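Local coordinates for periplasmic branched-chain amino acid-binding protein (Burkholderia mallei, PDB 3I09), which probably binds a branched-chain amino acid or a similar small carboxylate in the periplasm for an ABC transporter, at residues I99-G104 with Y284-T289; V5-I10 with T289-V294; A121-A126 with D326-H331; A18-Q23 with G77-A82. All coordinates share one frame; numbering follows the deposited sequence.

Contact 1 (I99-G104 with Y284-T289). With AAE (acetoacetic acid), chain C.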
loop_
_atom_site.group_PDB
_atom_site.type_symbol
_atom_site.label_atom_id
_atom_site.label_comp_id
_atom_site.label_asym_id
_atom_site.label_seq_id
_atom_site.Cartn_x
_atom_site.Cartn_y
_atom_site.Cartn_z
ATOM N N ILE A 99 -1.298 10.478 7.448
ATOM C CA ILE A 99 -0.439 9.814 6.502
ATOM C C ILE A 99 -0.913 8.386 6.349
ATOM O O ILE A 99 -0.960 7.611 7.318
ATOM C CB ILE A 99 1.018 9.849 6.941
ATOM C CG1 ILE A 99 1.445 11.293 7.133
ATOM C CG2 ILE A 99 1.883 9.166 5.869
ATOM C CD1 ILE A 99 2.895 11.439 7.630
ATOM N N ASN A 100 -1.340 8.046 5.143
ATOM C CA ASN A 100 -1.774 6.687 4.852
ATOM C C ASN A 100 -0.705 5.865 4.137
ATOM O O ASN A 100 -0.151 6.296 3.115
ATOM C CB ASN A 100 -3.047 6.652 4.045
ATOM C CG ASN A 100 -3.608 5.232 3.985
ATOM O OD1 ASN A 100 -3.061 4.392 3.286
ATOM N ND2 ASN A 100 -4.644 4.948 4.794
ATOM N N ILE A 101 -0.388 4.702 4.721
ATOM C CA ILE A 101 0.582 3.783 4.130
ATOM C C ILE A 101 -0.084 2.537 3.525
ATOM O O ILE A 101 0.152 2.179 2.356
ATOM C CB ILE A 101 1.619 3.296 5.186
ATOM C CG1 ILE A 101 2.646 4.399 5.510
ATOM C CG2 ILE A 101 2.368 2.067 4.680
ATOM C CD1 ILE A 101 2.101 5.590 6.091
ATOM N N GLY A 102 -0.902 1.847 4.319
ATOM C CA GLY A 102 -1.304 0.508 3.938
ATOM C C GLY A 102 -2.336 0.404 2.827
ATOM O O GLY A 102 -2.405 -0.636 2.161
ATOM N N ALA A 103 -3.121 1.463 2.623
ATOM C CA ALA A 103 -4.235 1.447 1.690
ATOM C C ALA A 103 -3.795 1.949 0.331
ATOM O O ALA A 103 -2.896 2.763 0.214
ATOM C CB ALA A 103 -5.415 2.289 2.219
ATOM N N GLY A 104 -4.419 1.411 -0.710
ATOM C CA GLY A 104 -4.052 1.739 -2.060
ATOM C C GLY A 104 -4.888 2.672 -2.876
ATOM O O GLY A 104 -4.389 3.219 -3.836
ATOM N N TYR A 284 7.677 2.847 9.148
ATOM C CA TYR A 284 8.832 3.409 9.833
ATOM C C TYR A 284 9.248 4.725 9.150
ATOM O O TYR A 284 9.427 5.751 9.819
ATOM C CB TYR A 284 9.976 2.394 9.874
ATOM C CG TYR A 284 11.263 2.871 10.514
ATOM C CD1 TYR A 284 12.050 3.826 9.905
ATOM C CD2 TYR A 284 11.700 2.345 11.736
ATOM C CE1 TYR A 284 13.244 4.267 10.487
ATOM C CE2 TYR A 284 12.922 2.750 12.308
ATOM C CZ TYR A 284 13.652 3.738 11.686
ATOM O OH TYR A 284 14.802 4.165 12.235
ATOM N N SER A 285 9.367 4.711 7.831
ATOM C CA SER A 285 9.859 5.887 7.106
ATOM C C SER A 285 8.937 7.090 7.266
ATOM O O SER A 285 9.386 8.218 7.399
ATOM C CB SER A 285 10.017 5.552 5.605
ATOM O OG SER A 285 10.361 6.693 4.838
ATOM N N SER A 286 7.635 6.838 7.202
ATOM C CA SER A 286 6.624 7.899 7.264
ATOM C C SER A 286 6.678 8.584 8.619
ATOM O O SER A 286 6.540 9.811 8.708
ATOM C CB SER A 286 5.200 7.344 6.977
ATOM O OG SER A 286 4.783 6.533 8.043
ATOM N N VAL A 287 6.946 7.823 9.691
ATOM C CA VAL A 287 7.079 8.403 11.029
ATOM C C VAL A 287 8.344 9.268 11.150
ATOM O O VAL A 287 8.311 10.369 11.690
ATOM C CB VAL A 287 6.984 7.300 12.129
ATOM C CG1 VAL A 287 7.402 7.812 13.520
ATOM C CG2 VAL A 287 5.507 6.775 12.143
ATOM N N THR A 288 9.453 8.776 10.628
ATOM C CA THR A 288 10.632 9.570 10.552
ATOM C C THR A 288 10.380 10.893 9.801
ATOM O O THR A 288 10.771 11.960 10.260
ATOM C CB THR A 288 11.789 8.808 9.902
ATOM O OG1 THR A 288 11.968 7.550 10.556
ATOM C CG2 THR A 288 13.053 9.635 10.005
ATOM N N THR A 289 9.694 10.805 8.672
ATOM C CA THR A 289 9.361 11.986 7.865
ATOM C C THR A 289 8.488 12.977 8.643
ATOM O O THR A 289 8.759 14.184 8.650
ATOM C CB THR A 289 8.741 11.531 6.547
ATOM O OG1 THR A 289 9.752 10.798 5.825
ATOM C CG2 THR A 289 8.201 12.739 5.742
HETATM O O1 AAE C . -6.241 -0.528 -0.032
HETATM C C2 AAE C . -6.537 -1.687 0.312
HETATM O O3 AAE C . -7.663 -1.984 0.768
HETATM C C4 AAE C . -5.505 -2.783 0.108
HETATM C C5 AAE C . -4.663 -2.978 1.338
HETATM O O8 AAE C . -4.681 -2.152 2.281
HETATM C C9 AAE C . -3.697 -4.125 1.275
#
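Neither segment brings a ring to the place where Ile99 and Ile101 meet Ser286, though Tyr120, from outside, packs on all three. The flat group nearby is the Asn100 amide, on the side of the strand away from helix 278-297. Asn100 OD1 accepts the Ala103 N-H at 3.0 Å, in the plane of the amide and on a lone pair. This Asx motif turns the chain as strand 97-100 ends.

The two isoleucines face the helix and approach Ser286 with different branches. Ile99 puts CG2 alongside Ser286 CB at 3.9 Å. Ile101 bends at its second torsion (chi2 62°), which brings CD1 to 3.7 Å from Ser286 CB and 3.4 Å from Ser286 OG. The hydroxyl gains no polar partner from this. It is turned back along its own helix and hydrogen-bonded to the carbonyl oxygen of Asp283, so Ser286 can sit buried against hydrocarbon.

Beyond Ile101 the loop reaches the bound acetoacetic acid. Gly104 N donates to its O1 at 2.7 Å, nearly straight at 168°. Ser81 also holds O1. A helix packed on a sheet, with backbone N-H groups after the strand helping to hold the ligand, is characteristic of type I periplasmic binding proteins.

Contact 2 (V5-I10 with T289-V294)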
loop_
_atom_site.group_PDB
_atom_site.type_symbol
_atom_site.label_atom_id
_atom_site.label_comp_id
_atom_site.label_asym_id
_atom_site.label_seq_id
_atom_site.Cartn_x
_atom_site.Cartn_y
_atom_site.Cartn_z
ATOM N N VAL A 5 3.571 14.431 22.178
ATOM C CA VAL A 5 3.271 14.376 20.755
ATOM C C VAL A 5 2.718 12.972 20.500
ATOM O O VAL A 5 3.385 11.961 20.764
ATOM C CB VAL A 5 4.498 14.658 19.913
ATOM C CG1 VAL A 5 4.199 14.438 18.415
ATOM C CG2 VAL A 5 4.975 16.121 20.161
ATOM N N LYS A 6 1.473 12.910 20.084
ATOM C CA LYS A 6 0.770 11.631 20.012
ATOM C C LYS A 6 0.575 11.136 18.575
ATOM O O LYS A 6 0.015 11.823 17.726
ATOM C CB LYS A 6 -0.587 11.699 20.727
ATOM C CG LYS A 6 -1.181 10.285 20.749
ATOM C CD LYS A 6 -2.371 10.040 21.694
ATOM C CE LYS A 6 -2.067 10.193 23.150
ATOM N NZ LYS A 6 -3.405 10.061 23.839
ATOM N N ILE A 7 1.100 9.949 18.316
ATOM C CA ILE A 7 0.944 9.275 17.013
ATOM C C ILE A 7 -0.034 8.110 17.185
ATOM O O ILE A 7 0.166 7.268 18.058
ATOM C CB ILE A 7 2.290 8.764 16.566
ATOM C CG1 ILE A 7 3.269 9.945 16.351
ATOM C CG2 ILE A 7 2.160 7.893 15.279
ATOM C CD1 ILE A 7 4.703 9.495 15.933
ATOM N N GLY A 8 -1.050 8.037 16.332
ATOM C CA GLY A 8 -2.011 6.949 16.396
ATOM C C GLY A 8 -1.953 6.147 15.109
ATOM O O GLY A 8 -1.838 6.719 14.032
ATOM N N PHE A 9 -2.003 4.827 15.235
ATOM C CA PHE A 9 -1.916 3.922 14.122
ATOM C C PHE A 9 -3.151 3.039 14.130
ATOM O O PHE A 9 -3.430 2.375 15.129
ATOM C CB PHE A 9 -0.658 3.073 14.264
ATOM C CG PHE A 9 -0.447 2.046 13.161
ATOM C CD1 PHE A 9 -0.525 2.395 11.831
ATOM C CD2 PHE A 9 -0.118 0.730 13.483
ATOM C CE1 PHE A 9 -0.278 1.426 10.802
ATOM C CE2 PHE A 9 0.111 -0.219 12.503
ATOM C CZ PHE A 9 0.072 0.124 11.179
ATOM N N ILE A 10 -3.855 3.031 13.012
ATOM C CA ILE A 10 -5.082 2.221 12.870
ATOM C C ILE A 10 -4.991 1.356 11.632
ATOM O O ILE A 10 -4.823 1.851 10.496
ATOM C CB ILE A 10 -6.355 3.067 12.810
ATOM C CG1 ILE A 10 -6.437 4.026 13.984
ATOM C CG2 ILE A 10 -7.587 2.102 12.763
ATOM C CD1 ILE A 10 -7.691 4.940 13.967
ATOM N N THR A 289 9.694 10.805 8.672
ATOM C CA THR A 289 9.361 11.986 7.865
ATOM C C THR A 289 8.488 12.977 8.643
ATOM O O THR A 289 8.759 14.184 8.650
ATOM C CB THR A 289 8.741 11.531 6.547
ATOM O OG1 THR A 289 9.752 10.798 5.825
ATOM C CG2 THR A 289 8.201 12.739 5.742
ATOM N N TYR A 290 7.424 12.489 9.283
ATOM C CA TYR A 290 6.607 13.347 10.134
ATOM C C TYR A 290 7.437 14.019 11.234
ATOM O O TYR A 290 7.322 15.222 11.449
ATOM C CB TYR A 290 5.477 12.546 10.759
ATOM C CG TYR A 290 4.683 13.324 11.750
ATOM C CD1 TYR A 290 3.739 14.250 11.346
ATOM C CD2 TYR A 290 4.901 13.151 13.127
ATOM C CE1 TYR A 290 3.014 14.991 12.299
ATOM C CE2 TYR A 290 4.197 13.880 14.066
ATOM C CZ TYR A 290 3.264 14.803 13.638
ATOM O OH TYR A 290 2.563 15.565 14.537
ATOM N N LEU A 291 8.215 13.228 11.977
ATOM C CA LEU A 291 8.960 13.766 13.105
ATOM C C LEU A 291 9.966 14.818 12.636
ATOM O O LEU A 291 10.157 15.817 13.321
ATOM C CB LEU A 291 9.620 12.680 13.969
ATOM C CG LEU A 291 8.629 11.753 14.724
ATOM C CD1 LEU A 291 9.353 10.568 15.389
ATOM C CD2 LEU A 291 7.817 12.533 15.736
ATOM N N LYS A 292 10.587 14.600 11.475
ATOM C CA LYS A 292 11.532 15.587 10.929
ATOM C C LYS A 292 10.810 16.885 10.625
ATOM O O LYS A 292 11.373 17.953 10.800
ATOM C CB LYS A 292 12.246 15.079 9.677
ATOM C CG LYS A 292 13.341 14.100 9.989
ATOM C CD LYS A 292 14.049 13.576 8.726
ATOM C CE LYS A 292 15.315 12.728 9.087
ATOM N NZ LYS A 292 16.442 13.500 9.723
ATOM N N ALA A 293 9.572 16.788 10.154
ATOM C CA ALA A 293 8.789 17.957 9.846
ATOM C C ALA A 293 8.377 18.726 11.112
ATOM O O ALA A 293 8.482 19.944 11.155
ATOM C CB ALA A 293 7.579 17.552 9.023
ATOM N N VAL A 294 7.974 18.007 12.154
ATOM C CA VAL A 294 7.638 18.637 13.437
ATOM C C VAL A 294 8.893 19.307 14.006
ATOM O O VAL A 294 8.796 20.412 14.483
ATOM C CB VAL A 294 7.094 17.647 14.456
ATOM C CG1 VAL A 294 6.927 18.312 15.847
ATOM C CG2 VAL A 294 5.714 17.062 13.973
#
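Residues 289-294 run against residues 5-10 in a broadly opposite, oblique sense, with Val5 CA 9.5 Å from Val294 CA and Ile7 CA 9.8 Å from Tyr290 CA. At this spacing only side chains meet.

Two apolar pairs carry the contact. Val5 brings CG1 to the edge of the Tyr290 ring, near the ring plane, 4.4 Å from Tyr290 CE2. One face of the ring is taken by Val294 CG2 from the next turn of the helix, 3.3 Å above the plane and displaced toward the rim. Tyr290 reaches the strand because its ring swings away from its backbone N (chi1 174°). The ring also touches Asp73 and Leu74 of the neighbouring strand 72-77.

The second pair is Ile7 and Leu291. Ile7 is fully extended at its second torsion (chi2 178°), and its CD1 meets Leu291 CD2 end to end at 4.4 Å. Leu291 starts along the flank of the helix, but its tip turns in to the sheet. Phe36 and Ile45 also pack against it.

Together with helix 22-36, which also touches Ile7, helix 278-297 covers one face of the parallel part of the sheet, the layered alpha/beta build of a periplasmic binding protein lobe.

Contact 3 (A121-A126 with D326-H331). With AAE (acetoacetic acid), chain C.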
loop_
_atom_site.group_PDB
_atom_site.type_symbol
_atom_site.label_atom_id
_atom_site.label_comp_id
_atom_site.label_asym_id
_atom_site.label_seq_id
_atom_site.Cartn_x
_atom_site.Cartn_y
_atom_site.Cartn_z
ATOM N N ALA A 121 3.113 5.256 0.388
ATOM C CA ALA A 121 3.842 4.059 -0.090
ATOM C C ALA A 121 3.580 3.618 -1.520
ATOM O O ALA A 121 4.520 3.289 -2.262
ATOM C CB ALA A 121 3.630 2.891 0.865
ATOM N N TYR A 122 2.319 3.565 -1.901
ATOM C CA TYR A 122 1.896 3.080 -3.221
ATOM C C TYR A 122 0.454 3.528 -3.438
ATOM O O TYR A 122 -0.199 3.937 -2.504
ATOM C CB TYR A 122 1.967 1.560 -3.348
ATOM C CG TYR A 122 0.894 0.841 -2.607
ATOM C CD1 TYR A 122 0.880 0.821 -1.215
ATOM C CD2 TYR A 122 -0.207 0.309 -3.273
ATOM C CE1 TYR A 122 -0.170 0.195 -0.503
ATOM C CE2 TYR A 122 -1.236 -0.355 -2.574
ATOM C CZ TYR A 122 -1.229 -0.380 -1.206
ATOM O OH TYR A 122 -2.264 -1.007 -0.531
ATOM N N ASP A 123 -0.029 3.454 -4.665
ATOM C CA ASP A 123 -1.477 3.543 -4.897
ATOM C C ASP A 123 -1.872 2.712 -6.089
ATOM O O ASP A 123 -1.032 2.111 -6.776
ATOM C CB ASP A 123 -2.018 4.998 -4.988
ATOM C CG ASP A 123 -1.539 5.770 -6.207
ATOM O OD1 ASP A 123 -1.314 5.169 -7.269
ATOM O OD2 ASP A 123 -1.408 7.020 -6.063
ATOM N N THR A 124 -3.166 2.638 -6.320
ATOM C CA THR A 124 -3.684 1.796 -7.407
ATOM C C THR A 124 -3.342 2.276 -8.807
ATOM O O THR A 124 -3.282 1.465 -9.738
ATOM C CB THR A 124 -5.202 1.648 -7.280
ATOM O OG1 THR A 124 -5.803 2.941 -7.183
ATOM C CG2 THR A 124 -5.534 0.847 -6.039
HETATM N N MSE A 125 -3.097 3.572 -8.993
HETATM C CA MSE A 125 -2.603 4.049 -10.294
HETATM C C MSE A 125 -1.185 3.497 -10.575
HETATM O O MSE A 125 -0.918 3.040 -11.666
HETATM C CB MSE A 125 -2.630 5.581 -10.329
HETATM C CG MSE A 125 -2.074 6.180 -11.544
HETATM SE SE MSE A 125 -3.274 5.751 -13.060
HETATM C CE MSE A 125 -4.624 7.068 -12.674
ATOM N N ALA A 126 -0.279 3.541 -9.598
ATOM C CA ALA A 126 1.058 2.992 -9.778
ATOM C C ALA A 126 1.016 1.493 -10.038
ATOM O O ALA A 126 1.779 1.016 -10.882
ATOM C CB ALA A 126 1.967 3.284 -8.566
ATOM N N ASP A 326 -1.021 17.100 -4.399
ATOM C CA ASP A 326 -2.187 16.204 -4.222
ATOM C C ASP A 326 -2.062 15.269 -3.035
ATOM O O ASP A 326 -2.996 14.516 -2.737
ATOM C CB ASP A 326 -2.518 15.413 -5.509
ATOM C CG ASP A 326 -1.444 14.391 -5.926
ATOM O OD1 ASP A 326 -0.391 14.250 -5.270
ATOM O OD2 ASP A 326 -1.657 13.722 -6.973
ATOM N N GLY A 327 -0.899 15.310 -2.384
ATOM C CA GLY A 327 -0.620 14.474 -1.222
ATOM C C GLY A 327 0.206 13.226 -1.495
ATOM O O GLY A 327 0.601 12.548 -0.563
ATOM N N SER A 328 0.437 12.865 -2.749
ATOM C CA SER A 328 1.231 11.691 -3.023
ATOM C C SER A 328 2.698 11.918 -2.685
ATOM O O SER A 328 3.271 12.922 -3.070
ATOM C CB SER A 328 1.146 11.278 -4.491
ATOM O OG SER A 328 -0.128 10.742 -4.751
HETATM N N MSE A 329 3.296 10.953 -2.004
HETATM C CA MSE A 329 4.757 10.894 -1.877
HETATM C C MSE A 329 5.303 10.252 -3.133
HETATM O O MSE A 329 5.067 9.069 -3.386
HETATM C CB MSE A 329 5.179 10.105 -0.606
HETATM C CG MSE A 329 6.591 10.498 -0.087
HETATM SE SE MSE A 329 7.955 9.622 -1.098
HETATM C CE MSE A 329 8.049 7.974 -0.051
ATOM N N ILE A 330 6.015 11.053 -3.947
ATOM C CA ILE A 330 6.576 10.618 -5.211
ATOM C C ILE A 330 7.939 9.964 -5.004
ATOM O O ILE A 330 8.879 10.576 -4.466
ATOM C CB ILE A 330 6.660 11.821 -6.200
ATOM C CG1 ILE A 330 5.280 12.490 -6.354
ATOM C CG2 ILE A 330 7.175 11.329 -7.558
ATOM C CD1 ILE A 330 4.190 11.583 -6.916
ATOM N N HIS A 331 8.019 8.694 -5.377
ATOM C CA HIS A 331 9.210 7.882 -5.260
ATOM C C HIS A 331 9.160 6.780 -6.328
ATOM O O HIS A 331 8.069 6.349 -6.761
ATOM C CB HIS A 331 9.355 7.298 -3.832
ATOM C CG HIS A 331 8.163 6.483 -3.360
ATOM N ND1 HIS A 331 6.889 7.007 -3.237
ATOM C CD2 HIS A 331 8.074 5.195 -2.955
ATOM C CE1 HIS A 331 6.059 6.057 -2.839
ATOM N NE2 HIS A 331 6.757 4.957 -2.626
HETATM O O1 AAE C . -6.241 -0.528 -0.032
HETATM C C2 AAE C . -6.537 -1.687 0.312
HETATM O O3 AAE C . -7.663 -1.984 0.768
HETATM C C4 AAE C . -5.505 -2.783 0.108
HETATM C C5 AAE C . -4.663 -2.978 1.338
HETATM O O8 AAE C . -4.681 -2.152 2.281
HETATM C C9 AAE C . -3.697 -4.125 1.275
HETATM O O HOH W 1 0.127 8.046 -3.924
#
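His331 reaches across to the backbone of Ala121, and its ring is held by a bond at each nitrogen. His331 NE2 donates to Ala121 O at 2.8 Å. The acceptor lies close to the imidazole plane, but the nitrogen stands above the plane of the carbonyl, and the bond is bent (133°). His331 ND1 donates to Met329 O, also 2.8 Å away and in the ring plane. The ring is folded back between its own backbone N and carbonyl carbon (chi1 56°), which puts ND1 beside Met329 O. The selenomethionine Met329 lays CE over one ring face, 3.5 Å above it and toward the rim.

The other link runs through Asp123 and Ser328. Their nearest polar atoms, Asp123 OD2 and Ser328 OG, are 4.1 Å apart. One water bridges them, 2.8 Å from Asp123 OD2 and 2.8 Å from Ser328 OG; it donates to the carboxylate. Asp123 also takes the folded-back first torsion (chi1 67°), which points OD1 along the chain to cap the next helix. Asp123 OD1 accepts from Ala126 N at 3.0 Å. The two oxygens thus divide the work: one caps, the other holds the water.

Ser328 is itself placed by an Asx turn, Ser328 N donating to Asp326 OD1 at 3.0 Å. That carboxylate also forms a salt bridge with Arg324.

Tyr122, unlike Asp123, starts away from 326-331, and its hydroxyl enters the pocket, where it is bonded to Gly102 O and lies beside acetoacetic acid. The contact therefore ties an N-capped helix start and a ligand-pocket segment to the beginning of strand 329-338.

Contact 4 (A18-Q23 with G77-A82). With AAE (acetoacetic acid), chain C.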
loop_
_atom_site.group_PDB
_atom_site.type_symbol
_atom_site.label_atom_id
_atom_site.label_comp_id
_atom_site.label_asym_id
_atom_site.label_seq_id
_atom_site.Cartn_x
_atom_site.Cartn_y
_atom_site.Cartn_z
ATOM N N ALA A 18 -3.343 -8.634 8.203
ATOM C CA ALA A 18 -2.543 -8.502 9.433
ATOM C C ALA A 18 -1.058 -8.786 9.183
ATOM O O ALA A 18 -0.205 -8.086 9.723
ATOM C CB ALA A 18 -3.080 -9.438 10.549
ATOM N N ASP A 19 -0.754 -9.770 8.346
ATOM C CA ASP A 19 0.647 -10.185 8.163
ATOM C C ASP A 19 1.428 -9.152 7.414
ATOM O O ASP A 19 2.594 -8.941 7.701
ATOM C CB ASP A 19 0.760 -11.521 7.409
ATOM C CG ASP A 19 0.291 -12.699 8.205
ATOM O OD1 ASP A 19 0.354 -12.669 9.451
ATOM O OD2 ASP A 19 -0.128 -13.682 7.555
ATOM N N ILE A 20 0.805 -8.500 6.431
ATOM C CA ILE A 20 1.539 -7.557 5.572
ATOM C C ILE A 20 1.760 -6.185 6.268
ATOM O O ILE A 20 2.573 -5.370 5.834
ATOM C CB ILE A 20 0.818 -7.351 4.195
ATOM C CG1 ILE A 20 -0.604 -6.831 4.386
ATOM C CG2 ILE A 20 0.802 -8.635 3.360
ATOM C CD1 ILE A 20 -1.243 -6.380 3.085
ATOM N N ASP A 21 1.025 -5.921 7.344
ATOM C CA ASP A 21 1.112 -4.654 8.063
ATOM C C ASP A 21 0.891 -4.975 9.535
ATOM O O ASP A 21 1.824 -5.496 10.208
ATOM C CB ASP A 21 0.118 -3.609 7.485
ATOM C CG ASP A 21 0.297 -2.214 8.095
ATOM O OD1 ASP A 21 1.475 -1.831 8.412
ATOM O OD2 ASP A 21 -0.723 -1.468 8.243
ATOM N N GLY A 22 -0.311 -4.739 10.059
ATOM C CA GLY A 22 -0.664 -5.241 11.393
ATOM C C GLY A 22 0.329 -4.905 12.506
ATOM O O GLY A 22 0.867 -3.784 12.561
ATOM N N GLN A 23 0.535 -5.860 13.421
ATOM C CA GLN A 23 1.416 -5.690 14.567
ATOM C C GLN A 23 2.849 -5.342 14.144
ATOM O O GLN A 23 3.535 -4.589 14.816
ATOM C CB GLN A 23 1.409 -6.954 15.472
ATOM C CG GLN A 23 2.655 -7.079 16.411
ATOM N N GLY A 77 -2.504 5.868 8.816
ATOM C CA GLY A 77 -3.523 4.985 8.264
ATOM C C GLY A 77 -2.871 3.715 7.752
ATOM O O GLY A 77 -1.933 3.744 6.951
ATOM N N GLY A 78 -3.405 2.572 8.173
ATOM C CA GLY A 78 -2.910 1.288 7.703
ATOM C C GLY A 78 -3.703 0.756 6.524
ATOM O O GLY A 78 -4.021 1.482 5.579
ATOM N N THR A 79 -3.966 -0.537 6.554
ATOM C CA THR A 79 -4.568 -1.229 5.424
ATOM C C THR A 79 -6.082 -0.956 5.341
ATOM O O THR A 79 -6.692 -0.422 6.269
ATOM C CB THR A 79 -4.275 -2.740 5.515
ATOM O OG1 THR A 79 -4.630 -3.220 6.810
ATOM C CG2 THR A 79 -2.752 -3.036 5.279
ATOM N N ASN A 80 -6.631 -1.290 4.176
ATOM C CA ASN A 80 -8.055 -1.272 3.872
ATOM C C ASN A 80 -8.517 0.125 3.411
ATOM O O ASN A 80 -8.618 1.054 4.214
ATOM C CB ASN A 80 -8.884 -1.812 5.031
ATOM C CG ASN A 80 -10.372 -1.937 4.666
ATOM O OD1 ASN A 80 -10.942 -1.023 4.021
ATOM N ND2 ASN A 80 -11.009 -3.051 5.071
ATOM N N SER A 81 -8.758 0.259 2.106
ATOM C CA SER A 81 -9.097 1.555 1.530
ATOM C C SER A 81 -10.436 2.115 2.022
ATOM O O SER A 81 -10.598 3.315 2.022
ATOM C CB SER A 81 -9.099 1.524 -0.003
ATOM O OG SER A 81 -7.790 1.425 -0.528
ATOM N N ALA A 82 -11.382 1.261 2.424
ATOM C CA ALA A 82 -12.650 1.776 2.981
ATOM C C ALA A 82 -12.329 2.514 4.291
ATOM O O ALA A 82 -12.839 3.630 4.528
ATOM C CB ALA A 82 -13.672 0.666 3.201
HETATM O O1 AAE C . -6.241 -0.528 -0.032
HETATM C C2 AAE C . -6.537 -1.687 0.312
HETATM O O3 AAE C . -7.663 -1.984 0.768
HETATM C C4 AAE C . -5.505 -2.783 0.108
HETATM C C5 AAE C . -4.663 -2.978 1.338
HETATM O O8 AAE C . -4.681 -2.152 2.281
HETATM C C9 AAE C . -3.697 -4.125 1.275
HETATM O O HOH W 2 -2.911 -4.553 8.430
#
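Asp21 and Thr79 meet through carbon, Asp21 CB lying 3.7 Å from Thr79 CG2. Ile20 extends beside them. Its CD1 touches the same threonine methyl and also reaches the bound acetoacetic acid, Ile20 CD1 lying 3.8 Å from the ligand's C9. Thr79 is turned with CG2 toward this group while OG1 lies between its backbone N and carbonyl carbon (chi1 51°). Asp21 OD2 packs 3.6 Å from Gly78 CA.

Among the polar links, a water bridges the segments. It accepts from both sides, from Gly22 N at 3.1 Å and from Thr79 OG1 at 2.7 Å. Asp21 OD2 is hydrogen-bonded to Thr11. Its other oxygen lies close to Asp283, and two acids so near may well share a proton.

The 77-82 segment is a strand-to-helix loop of the alpha/beta lobe, and its turn presents the start of helix 81-94 to the pocket. Asn80 is the N-cap, with a weak bond from Ala82 N to its OD1.

Ligand bonds form the last group. Asn80 N donates to the ligand's O8 at 2.9 Å, almost straight (172°). Ser81 grips the acid group twice: its N donates to O3 at 2.8 Å, and its OG to O1 at 2.5 Å.

Contacts 1, 2 and 4 share one six-stranded mixed sheet. Contacts 1 and 2 are successive turns of helix 278-297 on its face, with centres 10 Å apart and Thr289 in common. Contact 4 joins contact 1 by backbone bonds from Gly77 to Ile99 and Ile101, and joins contact 2 where Ile10 O meets Gly78 N. Contact 3 touches contact 1 through Tyr122 and Thr124, but stays about 6 Å from contacts 2 and 4 at the nearest atoms. Along the chain contact 4 closes first, contact 3 interleaves with contacts 1 and 2, and contact 2 spans contacts 1 and 4. Contacts 1, 3 and 4 bring pocket residues to acetoacetic acid, while contact 2 packs away from it.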